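Local coordinates for protein beta-galactosidase/beta-glucuronidase (Faecalibacterium prausnitzii L2-6, PDB 6MVF) that binds flavin mononucleotide and probably hydrolyses beta-glucuronides as a member of glycoside hydrolase family 2, at residues K379-I382 against I383-N387; S366-D369 against A370-V374. All blocks are in the same frame, centred on the assembly; numbering follows the deposited sequence.

Contact 1: residues K379-I382 against I383-N387; sequences KELI and IQNYN. With FMN (flavin mononucleotide), chain G.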
ATOM      1  N   LYS A 379      -6.106  31.030  24.181  1.00 33.62           N
ATOM      2  CA  LYS A 379      -5.575  31.684  22.966  1.00 37.48           C
ATOM      3  C   LYS A 379      -4.942  30.620  22.066  1.00 33.76           C
ATOM      4  O   LYS A 379      -5.087  30.709  20.887  1.00 34.66           O
ATOM      5  CB  LYS A 379      -4.628  32.818  23.348  1.00 32.24           C
ATOM      6  CG  LYS A 379      -4.516  33.911  22.309  1.00 42.45           C
ATOM      7  CD  LYS A 379      -3.782  35.144  22.741  1.00 48.66           C
ATOM      8  CE  LYS A 379      -3.413  36.019  21.571  1.00 53.94           C
ATOM      9  NZ  LYS A 379      -2.681  37.233  21.975  1.00 72.23           N
ATOM     10  N   GLU A 380      -4.254  29.654  22.644  1.00 33.52           N
ATOM     11  CA  GLU A 380      -3.667  28.584  21.846  1.00 32.56           C
ATOM     12  C   GLU A 380      -4.739  27.652  21.306  1.00 30.92           C
ATOM     13  O   GLU A 380      -4.625  27.155  20.183  1.00 36.02           O
ATOM     14  CB  GLU A 380      -2.648  27.793  22.673  1.00 30.40           C
ATOM     15  CG  GLU A 380      -1.423  28.583  23.067  1.00 31.34           C
ATOM     16  CD  GLU A 380      -0.502  27.793  23.982  1.00 40.70           C
ATOM     17  OE1 GLU A 380      -1.006  27.066  24.869  1.00 41.81           O
ATOM     18  OE2 GLU A 380       0.730  27.892  23.810  1.00 42.45           O
ATOM     19  N   LEU A 381      -5.777  27.379  22.096  1.00 33.75           N
ATOM     20  CA  LEU A 381      -6.822  26.475  21.630  1.00 31.84           C
ATOM     21  C   LEU A 381      -7.538  27.049  20.415  1.00 33.53           C
ATOM     22  O   LEU A 381      -7.840  26.326  19.463  1.00 33.87           O
ATOM     23  CB  LEU A 381      -7.817  26.191  22.752  1.00 33.80           C
ATOM     24  CG  LEU A 381      -9.056  25.390  22.355  1.00 30.69           C
ATOM     25  CD1 LEU A 381      -8.657  23.981  21.881  1.00 25.54           C
ATOM     26  CD2 LEU A 381     -10.072  25.348  23.507  1.00 23.85           C
ATOM     27  N   ILE A 382      -7.807  28.349  20.424  1.00 35.06           N
ATOM     28  CA  ILE A 382      -8.547  28.941  19.321  1.00 30.14           C
ATOM     29  C   ILE A 382      -7.665  29.106  18.098  1.00 27.29           C
ATOM     30  O   ILE A 382      -8.098  28.846  16.976  1.00 31.65           O
ATOM     31  CB  ILE A 382      -9.155  30.276  19.772  1.00 32.95           C
ATOM     32  CG1 ILE A 382     -10.242  30.004  20.815  1.00 27.89           C
ATOM     33  CG2 ILE A 382      -9.669  31.082  18.568  1.00 26.22           C
ATOM     34  CD1 ILE A 382     -10.871  31.242  21.369  1.00 26.32           C
ATOM     35  N   ILE A 383      -6.416  29.530  18.286  1.00 27.92           N
ATOM     36  CA  ILE A 383      -5.568  29.849  17.144  1.00 30.46           C
ATOM     37  C   ILE A 383      -5.106  28.581  16.443  1.00 25.55           C
ATOM     38  O   ILE A 383      -5.015  28.537  15.214  1.00 27.37           O
ATOM     39  CB  ILE A 383      -4.392  30.733  17.600  1.00 34.60           C
ATOM     40  CG1 ILE A 383      -4.860  32.180  17.631  1.00 36.68           C
ATOM     41  CG2 ILE A 383      -3.174  30.603  16.664  1.00 27.35           C
ATOM     42  CD1 ILE A 383      -4.272  32.955  18.746  1.00 46.19           C
ATOM     43  N   GLN A 384      -4.831  27.526  17.201  1.00 28.38           N
ATOM     44  CA  GLN A 384      -4.379  26.287  16.585  1.00 30.16           C
ATOM     45  C   GLN A 384      -5.517  25.509  15.949  1.00 30.39           C
ATOM     46  O   GLN A 384      -5.276  24.733  15.019  1.00 23.79           O
ATOM     47  CB  GLN A 384      -3.648  25.427  17.618  1.00 27.50           C
ATOM     48  CG  GLN A 384      -2.416  26.119  18.139  1.00 27.73           C
ATOM     49  CD  GLN A 384      -1.708  25.377  19.252  1.00 30.53           C
ATOM     50  OE1 GLN A 384      -2.043  24.238  19.596  1.00 29.56           O
ATOM     51  NE2 GLN A 384      -0.696  26.025  19.813  1.00 28.92           N
ATOM     52  N   ASN A 385      -6.756  25.736  16.385  1.00 25.42           N
ATOM     53  CA  ASN A 385      -7.876  24.964  15.875  1.00 26.41           C
ATOM     54  C   ASN A 385      -8.871  25.812  15.116  1.00 27.50           C
ATOM     55  O   ASN A 385      -9.973  25.333  14.811  1.00 32.01           O
ATOM     56  CB  ASN A 385      -8.566  24.216  17.016  1.00 25.34           C
ATOM     57  CG  ASN A 385      -7.629  23.255  17.692  1.00 30.42           C
ATOM     58  OD1 ASN A 385      -7.401  22.154  17.188  1.00 36.46           O
ATOM     59  ND2 ASN A 385      -7.023  23.680  18.803  1.00 26.26           N
ATOM     60  N   TYR A 386      -8.500  27.044  14.769  1.00 29.27           N
ATOM     61  CA  TYR A 386      -9.455  27.959  14.155  1.00 27.13           C
ATOM     62  C   TYR A 386     -10.015  27.438  12.829  1.00 27.38           C
ATOM     63  O   TYR A 386     -11.158  27.747  12.487  1.00 27.21           O
ATOM     64  CB  TYR A 386      -8.808  29.325  13.946  1.00 27.23           C
ATOM     65  CG  TYR A 386      -9.784  30.346  13.403  1.00 34.47           C
ATOM     66  CD1 TYR A 386      -9.886  30.583  12.036  1.00 30.16           C
ATOM     67  CD2 TYR A 386     -10.621  31.054  14.259  1.00 31.12           C
ATOM     68  CE1 TYR A 386     -10.788  31.513  11.541  1.00 36.91           C
ATOM     69  CE2 TYR A 386     -11.519  31.979  13.778  1.00 35.40           C
ATOM     70  CZ  TYR A 386     -11.600  32.212  12.421  1.00 36.91           C
ATOM     71  OH  TYR A 386     -12.500  33.141  11.943  1.00 36.07           O
ATOM     72  N   ASN A 387      -9.243  26.656  12.064  1.00 26.19           N
ATOM     73  CA  ASN A 387      -9.712  26.295  10.730  1.00 26.37           C
ATOM     74  C   ASN A 387     -10.573  25.035  10.678  1.00 27.28           C
ATOM     75  O   ASN A 387     -11.142  24.754   9.620  1.00 28.68           O
ATOM     76  CB  ASN A 387      -8.525  26.157   9.790  1.00 26.78           C
ATOM     77  CG  ASN A 387      -7.760  27.456   9.657  1.00 29.89           C
ATOM     78  OD1 ASN A 387      -8.349  28.551   9.730  1.00 23.28           O
ATOM     79  ND2 ASN A 387      -6.431  27.351   9.490  1.00 26.40           N
TER
HETATM   80  N1  FMN G 801      -0.673  36.966  14.129  1.00 47.93           N
HETATM   81  C2  FMN G 801       0.513  36.516  13.711  1.00 55.69           C
HETATM   82  O2  FMN G 801       1.500  37.253  13.673  1.00 51.89           O
HETATM   83  N3  FMN G 801       0.711  35.272  13.335  1.00 54.37           N
HETATM   84  C4  FMN G 801      -0.230  34.381  13.319  1.00 46.26           C
HETATM   85  O4  FMN G 801      -0.038  33.228  12.968  1.00 47.31           O
HETATM   86  C4A FMN G 801      -1.526  34.794  13.736  1.00 44.32           C
HETATM   87  N5  FMN G 801      -2.470  33.896  13.736  1.00 50.25           N
HETATM   88  C5A FMN G 801      -3.694  34.207  14.112  1.00 56.99           C
HETATM   89  C6  FMN G 801      -4.664  33.238  14.091  1.00 50.97           C
HETATM   90  C7  FMN G 801      -5.926  33.535  14.464  1.00 52.24           C
HETATM   91  C7M FMN G 801      -6.965  32.482  14.443  1.00 47.16           C
HETATM   92  C8  FMN G 801      -6.243  34.885  14.911  1.00 58.17           C
HETATM   93  C8M FMN G 801      -7.628  35.216  15.343  1.00 46.27           C
HETATM   94  C9  FMN G 801      -5.265  35.855  14.927  1.00 58.86           C
HETATM   95  C9A FMN G 801      -3.993  35.569  14.534  1.00 54.27           C
HETATM   96  N10 FMN G 801      -2.999  36.534  14.579  1.00 55.32           N
HETATM   97  C10 FMN G 801      -1.722  36.163  14.163  1.00 48.11           C
HETATM   98  C1' FMN G 801      -3.406  37.873  14.981  1.00 62.26           C
HETATM   99  C2' FMN G 801      -2.906  38.541  16.240  1.00 64.55           C
HETATM  100  O2' FMN G 801      -3.835  38.087  17.191  1.00 70.41           O
HETATM  101  C3' FMN G 801      -3.052  40.047  16.214  1.00 69.11           C
HETATM  102  O3' FMN G 801      -3.182  40.484  14.879  1.00 76.11           O
HETATM  103  C4' FMN G 801      -1.864  40.805  16.761  1.00 75.22           C
HETATM  104  O4' FMN G 801      -0.710  40.156  16.249  1.00 78.98           O
HETATM  105  C5' FMN G 801      -1.826  40.911  18.286  1.00 82.10           C
HETATM  106  O5' FMN G 801      -0.999  39.913  18.856  1.00 85.62           O
HETATM  107  P   FMN G 801      -1.009  39.527  20.393  1.00107.55           P
HETATM  108  O1P FMN G 801       0.393  39.120  20.612  1.00 84.07           O
HETATM  109  O2P FMN G 801      -1.452  40.771  21.104  1.00 94.00           O
HETATM  110  O3P FMN G 801      -1.984  38.424  20.631  1.00 94.16           O
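Asn385 turns its side-chain amide back onto Leu381, one turn earlier, where ND2 donates to Leu381 O at 2.8 Å. This nearly straight bond (166°) falls on a lone pair in the carbonyl plane, with the acceptor also in the plane of the amide. CG anti to the carbonyl carbon (chi1 -61°) brings the amide to an oxygen that Asn385 N reaches only weakly. Leu381 CD1 approaches the same ND2 at 3.5 Å, and both buried residues pack tightly against Trp394 and Tyr344. With an alanine here the amide is gone, which would probably leave Leu381 O only the weak bond from Asn385 N, and Gln341 without the OD1 it binds.

Buried Ile383 and Tyr386 suit the apolar end of the isoalloxazine, Ile383 CG1 3.6 Å from flavin C7 and Tyr386 CG 3.7 Å from methyl C7M. Looser is the side where partly exposed Lys379 runs out, extended, alongside Ile383; Lys379 NZ is modelled 1.9 Å from FMN O3P, a doubtful distance, too short for a non-covalent contact and long for a covalent bond. Trp394 belongs to strand 391-398 and Tyr344 to helix 341-350; Ile382 meets that strand and helix 407-423.

Contact 2: residues S366-D369 against A370-V374; sequences SGKD and AHTHV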
ATOM      1  N   SER A 366      -6.404  31.333  42.448  1.00 46.20           N
ATOM      2  CA  SER A 366      -6.191  32.777  42.462  1.00 48.47           C
ATOM      3  C   SER A 366      -4.781  33.140  41.998  1.00 39.91           C
ATOM      4  O   SER A 366      -3.852  32.330  42.031  1.00 37.99           O
ATOM      5  CB  SER A 366      -6.408  33.329  43.865  1.00 49.40           C
ATOM      6  OG  SER A 366      -5.499  32.704  44.754  1.00 42.86           O
ATOM      7  N   GLY A 367      -4.630  34.388  41.570  1.00 35.21           N
ATOM      8  CA  GLY A 367      -3.337  34.873  41.136  1.00 38.85           C
ATOM      9  C   GLY A 367      -3.278  35.362  39.703  1.00 40.56           C
ATOM     10  O   GLY A 367      -4.136  35.018  38.883  1.00 45.09           O
ATOM     11  N   LYS A 368      -2.262  36.178  39.397  1.00 36.69           N
ATOM     12  CA  LYS A 368      -2.041  36.639  38.032  1.00 40.85           C
ATOM     13  C   LYS A 368      -1.481  35.537  37.148  1.00 45.56           C
ATOM     14  O   LYS A 368      -1.817  35.474  35.961  1.00 45.89           O
ATOM     15  CB  LYS A 368      -1.089  37.834  38.007  1.00 33.93           C
ATOM     16  CG  LYS A 368      -0.869  38.390  36.609  1.00 36.23           C
ATOM     17  CD  LYS A 368       0.043  39.601  36.606  1.00 50.08           C
ATOM     18  CE  LYS A 368       1.452  39.257  37.093  1.00 58.96           C
ATOM     19  NZ  LYS A 368       1.927  40.205  38.156  1.00 54.74           N
ATOM     20  N   ASP A 369      -0.638  34.659  37.701  1.00 46.04           N
ATOM     21  CA  ASP A 369      -0.007  33.628  36.884  1.00 48.97           C
ATOM     22  C   ASP A 369      -1.000  32.534  36.493  1.00 45.69           C
ATOM     23  O   ASP A 369      -0.975  32.047  35.357  1.00 44.42           O
ATOM     24  CB  ASP A 369       1.209  33.058  37.619  1.00 51.00           C
ATOM     25  CG  ASP A 369       2.433  33.975  37.508  1.00 56.94           C
ATOM     26  OD1 ASP A 369       2.330  35.018  36.826  1.00 51.96           O
ATOM     27  OD2 ASP A 369       3.493  33.657  38.089  1.00 55.57           O
ATOM     28  N   ALA A 370      -1.897  32.154  37.404  1.00 39.91           N
ATOM     29  CA  ALA A 370      -2.969  31.230  37.040  1.00 42.79           C
ATOM     30  C   ALA A 370      -3.958  31.865  36.068  1.00 42.87           C
ATOM     31  O   ALA A 370      -4.517  31.166  35.209  1.00 41.13           O
ATOM     32  CB  ALA A 370      -3.707  30.742  38.293  1.00 41.33           C
ATOM     33  N   HIS A 371      -4.214  33.172  36.207  1.00 38.62           N
ATOM     34  CA  HIS A 371      -5.023  33.876  35.217  1.00 42.03           C
ATOM     35  C   HIS A 371      -4.319  33.887  33.866  1.00 41.84           C
ATOM     36  O   HIS A 371      -4.943  33.648  32.827  1.00 41.65           O
ATOM     37  CB  HIS A 371      -5.327  35.309  35.687  1.00 36.20           C
ATOM     38  CG  HIS A 371      -6.158  36.113  34.726  1.00 34.33           C
ATOM     39  ND1 HIS A 371      -5.607  37.000  33.822  1.00 41.64           N
ATOM     40  CD2 HIS A 371      -7.502  36.180  34.538  1.00 39.71           C
ATOM     41  CE1 HIS A 371      -6.570  37.572  33.114  1.00 30.99           C
ATOM     42  NE2 HIS A 371      -7.729  37.091  33.528  1.00 36.50           N
ATOM     43  N   THR A 372      -3.012  34.132  33.866  1.00 41.41           N
ATOM     44  CA  THR A 372      -2.269  34.136  32.617  1.00 45.42           C
ATOM     45  C   THR A 372      -2.255  32.751  31.970  1.00 45.38           C
ATOM     46  O   THR A 372      -2.428  32.637  30.752  1.00 41.24           O
ATOM     47  CB  THR A 372      -0.860  34.661  32.866  1.00 41.42           C
ATOM     48  OG1 THR A 372      -0.948  36.060  33.161  1.00 38.94           O
ATOM     49  CG2 THR A 372       0.047  34.437  31.639  1.00 34.51           C
ATOM     50  N   HIS A 373      -2.078  31.689  32.761  1.00 33.66           N
ATOM     51  CA  HIS A 373      -2.167  30.343  32.199  1.00 42.73           C
ATOM     52  C   HIS A 373      -3.478  30.141  31.442  1.00 46.44           C
ATOM     53  O   HIS A 373      -3.480  29.697  30.288  1.00 44.55           O
ATOM     54  CB  HIS A 373      -2.027  29.294  33.302  1.00 40.41           C
ATOM     55  CG  HIS A 373      -2.227  27.882  32.833  1.00 44.97           C
ATOM     56  ND1 HIS A 373      -1.185  26.990  32.694  1.00 46.77           N
ATOM     57  CD2 HIS A 373      -3.352  27.198  32.503  1.00 44.27           C
ATOM     58  CE1 HIS A 373      -1.654  25.825  32.280  1.00 45.65           C
ATOM     59  NE2 HIS A 373      -2.967  25.924  32.159  1.00 46.06           N
ATOM     60  N   VAL A 374      -4.610  30.460  32.077  1.00 37.02           N
ATOM     61  CA  VAL A 374      -5.899  30.123  31.480  1.00 35.77           C
ATOM     62  C   VAL A 374      -6.093  30.887  30.173  1.00 36.98           C
ATOM     63  O   VAL A 374      -6.456  30.300  29.146  1.00 33.11           O
ATOM     64  CB  VAL A 374      -7.041  30.364  32.488  1.00 38.12           C
ATOM     65  CG1 VAL A 374      -8.310  30.737  31.786  1.00 40.32           C
ATOM     66  CG2 VAL A 374      -7.282  29.112  33.350  1.00 33.17           C
TER
HETATM   67  O   HOH W   1      -1.413  32.371  40.394  1.00 37.11           O
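Thr372 and Lys368 point the same way from successive turns of the helix, their side chains side by side with Lys368 CG 4.2 Å from Thr372 OG1. Beneath them Lys368 O takes two bonds, from Thr372 N at 2.8 Å and from Thr372 OG1 at 3.0 Å, and the two donors arrive from opposite faces of the carbonyl plane. The hydroxyl gets there because it stands beside its own backbone N, anti to the carbonyl carbon (chi1 -70°), which lets a short beta-branched residue fold its polar group back onto the helix.

The two histidines do the reverse: CB lies over the preceding turn while the imidazole reaches outward to another part of the fold. His371 CB rests 3.4 Å from Gly367 O, which also accepts from His371 N, and His371 NE2 hydrogen-bonds to Asp415 OD2 of helix 407-423. His373 CB sits near Asp369 O, and His373 ND1 hydrogen-bonds to Glu113 OE1.

Gly367, at the N-cap position, has a positive phi (120°) at which a beta carbon would press on Ser366 O. Glycine therefore suits the place, although it has no side chain with which to cap. A water instead joins Ser366 O, at 2.9 Å, to Ala370 N, at 3.0 Å. The chemistry is thus that of a helix start in which solvent serves a first-turn amide and the threonine hydroxyl adds a second donor to a carbonyl already used by the main chain, while the exposed carboxylate of Asp369 is likely to suit the positive end of the helix dipole.

In the fold
Both contacts belong to helix 368-385, which connects the parallel strands 353-357 and 391-398 in a beta-alpha-beta unit of the TIM barrel domain. Contact 2 comes first along the chain, at the start of the helix; contact 1 follows at its far end, and their centres are 20 Å apart. The nearest atoms are about 5 Å apart and do not touch. Contact 2 is partly buried, with most of its residues exposed, whereas contact 1 is buried and supplies Lys379, Ile383 and Tyr386 to the flavin mononucleotide pocket, which Asp174 and Tyr177 help to complete. One barrel helix therefore joins an exposed beginning to a cofactor-binding end, with helix 407-423 alongside both.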